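Local structure of endopolygalacturonase (1K5C) at residues 82-94 with 141-153. The protein probably hydrolyses the 1,4-alpha-D-galacturonosyl linkages of polygalacturonate within the chain, as an endo-acting glycoside hydrolase of family 28. Residues are numbered along the deposited sequence; the frame is centred on the assembly and turned at random.
Sequences ALYWDGKGTNNGT and FAGDTKNLGHNTD. With NAG (2-acetamido-2-deoxy-beta-D-glucopyranose), chain B.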
ATOM      1  N   ALA A  82      -0.919 -11.686 -15.642  1.00 11.49           N
ATOM      2  CA  ALA A  82      -1.884 -12.719 -16.012  1.00 12.52           C
ATOM      3  C   ALA A  82      -1.215 -14.048 -16.371  1.00 12.58           C
ATOM      4  O   ALA A  82      -1.900 -15.095 -16.343  1.00 13.43           O
ATOM      5  CB  ALA A  82      -2.764 -12.264 -17.178  1.00 13.90           C
ATOM      6  N   LEU A  83       0.092 -14.045 -16.635  1.00 12.02           N
ATOM      7  CA  LEU A  83       0.789 -15.312 -16.854  1.00 12.29           C
ATOM      8  C   LEU A  83       1.031 -16.096 -15.577  1.00 12.57           C
ATOM      9  O   LEU A  83       1.445 -17.279 -15.627  1.00 14.78           O
ATOM     10  CB  LEU A  83       2.132 -15.052 -17.556  1.00 12.83           C
ATOM     11  CG  LEU A  83       2.047 -14.341 -18.890  1.00 13.93           C
ATOM     12  CD1 LEU A  83       3.504 -14.146 -19.456  1.00 14.88           C
ATOM     13  CD2 LEU A  83       1.163 -15.065 -19.893  1.00 17.48           C
ATOM     14  N   TYR A  84       0.802 -15.451 -14.437  1.00 12.21           N
ATOM     15  CA  TYR A  84       1.015 -16.094 -13.129  1.00 12.42           C
ATOM     16  C   TYR A  84      -0.290 -16.287 -12.363  1.00 12.09           C
ATOM     17  O   TYR A  84      -0.422 -17.225 -11.600  1.00 13.15           O
ATOM     18  CB  TYR A  84       1.913 -15.239 -12.294  1.00 12.74           C
ATOM     19  CG  TYR A  84       3.266 -14.818 -12.882  1.00 11.47           C
ATOM     20  CD1 TYR A  84       4.420 -15.524 -12.591  1.00 12.31           C
ATOM     21  CD2 TYR A  84       3.327 -13.701 -13.701  1.00 11.75           C
ATOM     22  CE1 TYR A  84       5.646 -15.125 -13.157  1.00 11.98           C
ATOM     23  CE2 TYR A  84       4.557 -13.258 -14.230  1.00 11.48           C
ATOM     24  CZ  TYR A  84       5.709 -13.983 -13.923  1.00 11.33           C
ATOM     25  OH  TYR A  84       6.939 -13.553 -14.378  1.00 11.54           O
ATOM     26  N   TRP A  85      -1.229 -15.310 -12.471  1.00 12.13           N
ATOM     27  CA  TRP A  85      -2.384 -15.291 -11.555  1.00 12.31           C
ATOM     28  C   TRP A  85      -3.159 -16.584 -11.607  1.00 12.37           C
ATOM     29  O   TRP A  85      -3.503 -17.094 -12.681  1.00 14.86           O
ATOM     30  CB  TRP A  85      -3.313 -14.135 -11.963  1.00 12.02           C
ATOM     31  CG  TRP A  85      -2.720 -12.773 -11.823  1.00 11.58           C
ATOM     32  CD1 TRP A  85      -1.735 -12.369 -10.948  1.00 11.38           C
ATOM     33  CD2 TRP A  85      -3.095 -11.614 -12.588  1.00 11.45           C
ATOM     34  NE1 TRP A  85      -1.483 -11.022 -11.128  1.00 11.42           N
ATOM     35  CE2 TRP A  85      -2.279 -10.547 -12.139  1.00 11.40           C
ATOM     36  CE3 TRP A  85      -3.995 -11.395 -13.635  1.00 11.98           C
ATOM     37  CZ2 TRP A  85      -2.364  -9.253 -12.678  1.00 11.80           C
ATOM     38  CZ3 TRP A  85      -4.066 -10.111 -14.191  1.00 12.52           C
ATOM     39  CH2 TRP A  85      -3.253  -9.066 -13.716  1.00 12.05           C
ATOM     40  N   ASP A  86      -3.526 -17.059 -10.413  1.00 12.45           N
ATOM     41  CA  ASP A  86      -4.233 -18.343 -10.303  1.00 13.17           C
ATOM     42  C   ASP A  86      -5.255 -18.306  -9.154  1.00 12.65           C
ATOM     43  O   ASP A  86      -5.705 -19.391  -8.725  1.00 14.43           O
ATOM     44  CB  ASP A  86      -3.266 -19.476 -10.120  1.00 13.56           C
ATOM     45  CG  ASP A  86      -2.529 -19.453  -8.804  1.00 13.81           C
ATOM     46  OD1 ASP A  86      -2.594 -18.423  -8.123  1.00 12.96           O
ATOM     47  OD2 ASP A  86      -1.853 -20.473  -8.435  1.00 15.40           O
ATOM     48  N   GLY A  87      -5.587 -17.143  -8.640  1.00 12.51           N
ATOM     49  CA  GLY A  87      -6.514 -17.004  -7.537  1.00 12.67           C
ATOM     50  C   GLY A  87      -5.878 -17.158  -6.174  1.00 12.25           C
ATOM     51  O   GLY A  87      -6.552 -16.916  -5.161  1.00 13.79           O
ATOM     52  N   LYS A  88      -4.607 -17.607  -6.092  1.00 12.32           N
ATOM     53  CA  LYS A  88      -3.991 -17.937  -4.809  1.00 12.36           C
ATOM     54  C   LYS A  88      -2.884 -16.954  -4.414  1.00 11.92           C
ATOM     55  O   LYS A  88      -2.429 -16.994  -3.265  1.00 12.85           O
ATOM     56  CB  LYS A  88      -3.446 -19.369  -4.836  1.00 12.80           C
ATOM     57  CG  LYS A  88      -4.581 -20.395  -5.036  1.00 14.90           C
ATOM     58  CD  LYS A  88      -4.006 -21.810  -5.127  1.00 19.35           C
ATOM     59  CE  LYS A  88      -5.169 -22.803  -5.252  1.00 24.14           C
ATOM     60  NZ  LYS A  88      -4.687 -24.194  -5.630  1.00 27.31           N
ATOM     61  N   GLY A  89      -2.443 -16.113  -5.340  1.00 11.92           N
ATOM     62  CA  GLY A  89      -1.437 -15.087  -4.911  1.00 12.89           C
ATOM     63  C   GLY A  89      -0.232 -15.734  -4.286  1.00 12.13           C
ATOM     64  O   GLY A  89       0.307 -16.757  -4.753  1.00 13.02           O
ATOM     65  N   THR A  90       0.254 -15.076  -3.229  1.00 12.82           N
ATOM     66  CA  THR A  90       1.455 -15.527  -2.539  1.00 13.12           C
ATOM     67  C   THR A  90       1.094 -16.475  -1.415  1.00 14.33           C
ATOM     68  O   THR A  90       1.957 -16.890  -0.640  1.00 17.67           O
ATOM     69  CB  THR A  90       2.258 -14.303  -2.042  1.00 14.04           C
ATOM     70  OG1 THR A  90       1.419 -13.358  -1.345  1.00 14.89           O
ATOM     71  CG2 THR A  90       2.801 -13.531  -3.213  1.00 14.43           C
ATOM     72  N   ASN A  91      -0.189 -16.898  -1.337  1.00 14.40           N
ATOM     73  CA  ASN A  91      -0.573 -17.857  -0.307  1.00 15.82           C
ATOM     74  C   ASN A  91      -0.192 -19.264  -0.744  1.00 16.48           C
ATOM     75  O   ASN A  91       0.119 -20.137   0.112  1.00 19.01           O
ATOM     76  CB  ASN A  91      -2.083 -17.861  -0.114  1.00 17.15           C
ATOM     77  CG  ASN A  91      -2.633 -16.551   0.409  1.00 17.25           C
ATOM     78  OD1 ASN A  91      -1.919 -15.890   1.183  1.00 20.09           O
ATOM     79  ND2 ASN A  91      -3.865 -16.278   0.042  1.00 18.49           N
ATOM     80  N   ASN A  92      -0.297 -19.590  -2.027  1.00 17.22           N
ATOM     81  CA  ASN A  92      -0.177 -20.951  -2.521  1.00 17.31           C
ATOM     82  C   ASN A  92      -0.148 -20.892  -4.038  1.00 16.34           C
ATOM     83  O   ASN A  92      -0.093 -19.820  -4.631  1.00 16.72           O
ATOM     84  CB  ASN A  92      -1.363 -21.796  -1.964  1.00 19.94           C
ATOM     85  CG  ASN A  92      -0.982 -23.217  -1.677  1.00 25.60           C
ATOM     86  OD1 ASN A  92      -0.339 -23.849  -2.547  1.00 34.41           O
ATOM     87  ND2 ASN A  92      -1.351 -23.721  -0.494  1.00 29.04           N
ATOM     88  N   GLY A  93      -0.203 -22.020  -4.683  1.00 16.28           N
ATOM     89  CA  GLY A  93      -0.327 -22.064  -6.142  1.00 16.22           C
ATOM     90  C   GLY A  93       0.982 -21.760  -6.833  1.00 15.17           C
ATOM     91  O   GLY A  93       2.089 -22.116  -6.371  1.00 17.17           O
ATOM     92  N   THR A  94       0.838 -21.140  -7.996  1.00 14.54           N
ATOM     93  CA  THR A  94       2.006 -20.821  -8.821  1.00 14.29           C
ATOM     94  C   THR A  94       2.932 -19.832  -8.075  1.00 13.85           C
ATOM     95  O   THR A  94       2.482 -18.985  -7.280  1.00 13.76           O
ATOM     96  CB  THR A  94       1.563 -20.184 -10.144  1.00 14.97           C
ATOM     97  OG1 THR A  94       0.822 -19.006  -9.868  1.00 15.57           O
ATOM     98  CG2 THR A  94       0.717 -21.163 -10.996  1.00 17.57           C
ATOM     99  N   PHE A 141      -6.144  -3.952 -12.847  1.00 11.30           N
ATOM    100  CA  PHE A 141      -7.579  -4.191 -13.096  1.00 11.45           C
ATOM    101  C   PHE A 141      -7.825  -5.549 -13.771  1.00 11.64           C
ATOM    102  O   PHE A 141      -8.847  -6.199 -13.498  1.00 12.21           O
ATOM    103  CB  PHE A 141      -8.112  -3.036 -13.960  1.00 12.48           C
ATOM    104  CG  PHE A 141      -9.577  -3.216 -14.270  1.00 12.81           C
ATOM    105  CD1 PHE A 141     -10.560  -3.011 -13.269  1.00 15.29           C
ATOM    106  CD2 PHE A 141     -10.009  -3.593 -15.512  1.00 16.10           C
ATOM    107  CE1 PHE A 141     -11.894  -3.187 -13.563  1.00 16.84           C
ATOM    108  CE2 PHE A 141     -11.368  -3.795 -15.774  1.00 18.75           C
ATOM    109  CZ  PHE A 141     -12.305  -3.587 -14.782  1.00 18.66           C
ATOM    110  N   ALA A 142      -6.942  -5.977 -14.693  1.00 11.56           N
ATOM    111  CA  ALA A 142      -7.127  -7.245 -15.369  1.00 12.24           C
ATOM    112  C   ALA A 142      -7.224  -8.386 -14.375  1.00 11.74           C
ATOM    113  O   ALA A 142      -7.796  -9.460 -14.692  1.00 12.93           O
ATOM    114  CB  ALA A 142      -5.966  -7.464 -16.351  1.00 13.16           C
ATOM    115  N   GLY A 143      -6.643  -8.236 -13.184  1.00 11.59           N
ATOM    116  CA  GLY A 143      -6.703  -9.265 -12.136  1.00 11.62           C
ATOM    117  C   GLY A 143      -8.117  -9.508 -11.601  1.00 11.82           C
ATOM    118  O   GLY A 143      -8.322 -10.499 -10.882  1.00 12.32           O
ATOM    119  N   ASP A 144      -9.071  -8.636 -11.905  1.00 11.83           N
ATOM    120  CA  ASP A 144     -10.434  -8.874 -11.456  1.00 12.46           C
ATOM    121  C   ASP A 144     -11.051 -10.050 -12.173  1.00 13.39           C
ATOM    122  O   ASP A 144     -11.980 -10.708 -11.665  1.00 15.77           O
ATOM    123  CB  ASP A 144     -11.322  -7.656 -11.709  1.00 12.87           C
ATOM    124  CG  ASP A 144     -11.123  -6.492 -10.759  1.00 13.09           C
ATOM    125  OD1 ASP A 144     -10.224  -6.543  -9.919  1.00 14.37           O
ATOM    126  OD2 ASP A 144     -11.949  -5.541 -10.866  1.00 15.35           O
ATOM    127  N   THR A 145     -10.631 -10.321 -13.404  1.00 13.33           N
ATOM    128  CA  THR A 145     -11.263 -11.373 -14.255  1.00 14.82           C
ATOM    129  C   THR A 145     -11.125 -12.708 -13.574  1.00 14.62           C
ATOM    130  O   THR A 145     -10.012 -13.157 -13.227  1.00 14.31           O
ATOM    131  CB  THR A 145     -10.604 -11.380 -15.648  1.00 16.51           C
ATOM    132  OG1 THR A 145     -10.821 -10.086 -16.242  1.00 18.12           O
ATOM    133  CG2 THR A 145     -11.255 -12.475 -16.514  1.00 23.02           C
ATOM    134  N   LYS A 146     -12.288 -13.351 -13.283  1.00 15.59           N
ATOM    135  CA  LYS A 146     -12.352 -14.635 -12.607  1.00 17.31           C
ATOM    136  C   LYS A 146     -11.652 -14.562 -11.257  1.00 16.22           C
ATOM    137  O   LYS A 146     -11.268 -15.633 -10.698  1.00 18.26           O
ATOM    138  CB  LYS A 146     -11.850 -15.769 -13.481  1.00 20.41           C
ATOM    139  CG  LYS A 146     -12.689 -15.996 -14.711  1.00 23.81           C
ATOM    140  CD  LYS A 146     -12.195 -17.132 -15.547  1.00 36.04           C
ATOM    141  CE  LYS A 146     -10.882 -17.773 -15.162  1.00 64.09           C
ATOM    142  N   ASN A 147     -11.522 -13.354 -10.661  1.00 16.13           N
ATOM    143  CA  ASN A 147     -10.888 -13.227  -9.357  1.00 18.16           C
ATOM    144  C   ASN A 147      -9.516 -13.933  -9.309  1.00 14.33           C
ATOM    145  O   ASN A 147      -9.076 -14.417  -8.273  1.00 15.10           O
ATOM    146  CB  ASN A 147     -11.774 -13.667  -8.183  1.00 20.46           C
ATOM    147  CG  ASN A 147     -13.042 -12.833  -8.101  1.00 20.73           C
ATOM    148  OD1 ASN A 147     -14.112 -13.387  -8.085  1.00 26.06           O
ATOM    149  ND2 ASN A 147     -12.958 -11.496  -8.082  1.00 24.20           N
ATOM    150  N   LEU A 148      -8.793 -13.868 -10.458  1.00 13.07           N
ATOM    151  CA  LEU A 148      -7.495 -14.549 -10.459  1.00 12.79           C
ATOM    152  C   LEU A 148      -6.386 -13.709  -9.828  1.00 11.90           C
ATOM    153  O   LEU A 148      -5.471 -14.292  -9.245  1.00 12.19           O
ATOM    154  CB  LEU A 148      -7.092 -14.943 -11.887  1.00 14.43           C
ATOM    155  CG  LEU A 148      -8.078 -15.999 -12.478  1.00 15.54           C
ATOM    156  CD1 LEU A 148      -7.756 -16.115 -13.997  1.00 20.24           C
ATOM    157  CD2 LEU A 148      -8.082 -17.322 -11.732  1.00 19.66           C
ATOM    158  N   GLY A 149      -6.413 -12.388  -9.962  1.00 11.96           N
ATOM    159  CA  GLY A 149      -5.389 -11.581  -9.302  1.00 12.06           C
ATOM    160  C   GLY A 149      -5.561 -11.671  -7.788  1.00 11.28           C
ATOM    161  O   GLY A 149      -6.680 -11.748  -7.271  1.00 13.01           O
ATOM    162  N   HIS A 150      -4.439 -11.686  -7.073  1.00 11.78           N
ATOM    163  CA  HIS A 150      -4.518 -11.927  -5.625  1.00 11.78           C
ATOM    164  C   HIS A 150      -3.237 -11.387  -4.983  1.00 11.16           C
ATOM    165  O   HIS A 150      -2.154 -11.479  -5.575  1.00 11.33           O
ATOM    166  CB  HIS A 150      -4.649 -13.458  -5.383  1.00 13.60           C
ATOM    167  CG  HIS A 150      -5.275 -13.762  -4.109  1.00 13.96           C
ATOM    168  ND1 HIS A 150      -6.661 -13.745  -3.980  1.00 15.08           N
ATOM    169  CD2 HIS A 150      -4.762 -14.111  -2.885  1.00 15.30           C
ATOM    170  CE1 HIS A 150      -6.949 -14.053  -2.719  1.00 16.51           C
ATOM    171  NE2 HIS A 150      -5.838 -14.265  -2.033  1.00 17.26           N
ATOM    172  N   ASN A 151      -3.349 -10.813  -3.780  1.00 11.20           N
ATOM    173  CA  ASN A 151      -2.185 -10.242  -3.095  1.00 11.22           C
ATOM    174  C   ASN A 151      -1.512  -9.166  -3.974  1.00 10.54           C
ATOM    175  O   ASN A 151      -0.303  -8.947  -3.870  1.00 11.21           O
ATOM    176  CB  ASN A 151      -1.148 -11.267  -2.641  1.00 11.62           C
ATOM    177  CG  ASN A 151      -1.760 -12.328  -1.723  1.00 12.30           C
ATOM    178  OD1 ASN A 151      -1.815 -13.528  -2.068  1.00 14.47           O
ATOM    179  ND2 ASN A 151      -2.208 -11.924  -0.577  1.00 13.90           N
ATOM    180  N   THR A 152      -2.329  -8.445  -4.748  1.00 10.62           N
ATOM    181  CA  THR A 152      -1.833  -7.409  -5.662  1.00 10.65           C
ATOM    182  C   THR A 152      -1.788  -6.038  -4.999  1.00 10.33           C
ATOM    183  O   THR A 152      -2.202  -5.008  -5.567  1.00 10.76           O
ATOM    184  CB  THR A 152      -2.680  -7.410  -6.930  1.00 10.76           C
ATOM    185  OG1 THR A 152      -4.073  -7.503  -6.554  1.00 11.06           O
ATOM    186  CG2 THR A 152      -2.273  -8.572  -7.863  1.00 11.01           C
ATOM    187  N   ASP A 153      -1.197  -6.005  -3.788  1.00 10.55           N
ATOM    188  CA  ASP A 153      -1.094  -4.753  -3.032  1.00 10.28           C
ATOM    189  C   ASP A 153      -0.495  -3.651  -3.903  1.00 10.19           C
ATOM    190  O   ASP A 153       0.485  -3.850  -4.611  1.00 10.81           O
ATOM    191  CB  ASP A 153      -0.139  -4.903  -1.831  1.00 10.52           C
ATOM    192  CG  ASP A 153      -0.477  -5.998  -0.845  1.00 10.57           C
ATOM    193  OD1 ASP A 153      -1.186  -6.967  -1.192  1.00 12.07           O
ATOM    194  OD2 ASP A 153       0.037  -5.888   0.311  1.00 11.53           O
TER
HETATM  195  C1  NAG B2001      -1.178 -25.179  -0.296  1.00 34.53           C
HETATM  196  C2  NAG B2001      -1.371 -25.322   1.258  1.00 39.31           C
HETATM  197  C3  NAG B2001      -1.112 -26.797   1.598  1.00 45.27           C
HETATM  198  C4  NAG B2001      -2.262 -27.577   0.926  1.00 49.97           C
HETATM  199  C5  NAG B2001      -2.202 -27.359  -0.629  1.00 47.93           C
HETATM  200  C6  NAG B2001      -3.404 -27.910  -1.324  1.00 48.09           C
HETATM  201  C7  NAG B2001      -0.670 -23.092   2.233  1.00 71.82           C
HETATM  202  C8  NAG B2001       0.506 -22.455   2.834  1.00 59.32           C
HETATM  203  N2  NAG B2001      -0.471 -24.386   1.890  1.00 60.48           N
HETATM  204  O3  NAG B2001      -1.021 -27.130   2.982  1.00 48.18           O
HETATM  205  O4  NAG B2001      -1.997 -28.954   1.198  1.00 63.46           O
HETATM  206  O5  NAG B2001      -2.217 -25.927  -0.902  1.00 43.52           O
HETATM  207  O6  NAG B2001      -3.312 -27.886  -2.735  1.00 49.10           O
HETATM  208  O7  NAG B2001      -1.650 -22.487   2.118  1.00 63.17           O
HETATM  209  O   HOH W   1      -3.005 -14.996  -8.089  1.00 11.98           O
HETATM  210  O   HOH W   2      -6.368 -14.569   0.685  1.00 23.34           O
HETATM  211  O   HOH W   3      -3.919 -13.327   1.487  1.00 30.98           O
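Trp85 lays one face of its indole over two glycines of the facing loop. Gly143 CA stands 3.8 Å from the centroid of the six-membered ring and Gly149 CA covers the five-membered ring, both as CH-pi contacts, while Ala142 CB meets the ring edge in plane. With CG anti to the carbonyl carbon (chi1 -64°), the indole reaches across to the 3-10 turn 141-144, and its NE1 is bonded to Ser117 O. A leucine here would probably leave the two glycines without the flat ring face that covers them, and the Ser117 carbonyl without its indole donor. At Gly87 the backbones join directly: its N gives a 2.9 Å bond to Leu148 O, in the carbonyl plane on a lone pair. A water donates to that oxygen too and accepts from Asp86 N and Gly89 N, while Asp86 OD1 closes an Asx turn on Lys88 N. Both segments belong to loops between strands of the right-handed parallel beta-helix of family 28, here where they supply part of the galacturonate site. Gly87 O sits 3.4 Å above the His150 ring plane, near its rim. Gly89 has no CB to strike Asn151 OD1, and that oxygen accepts from Thr90 N at 2.8 Å, the donor tilted 35° from the amide plane. Asn91, like Asn151 a galacturonate-binding residue, turns its amide 73° from the His150 ring. One water links Asn91 ND2 to His150 NE2, lying 2.8 Å from NE2 in the ring plane; another connects Asn91 OD1 with Asn151 ND2. Next in the chain, Asn92 ND2 carries the N-linked sugar.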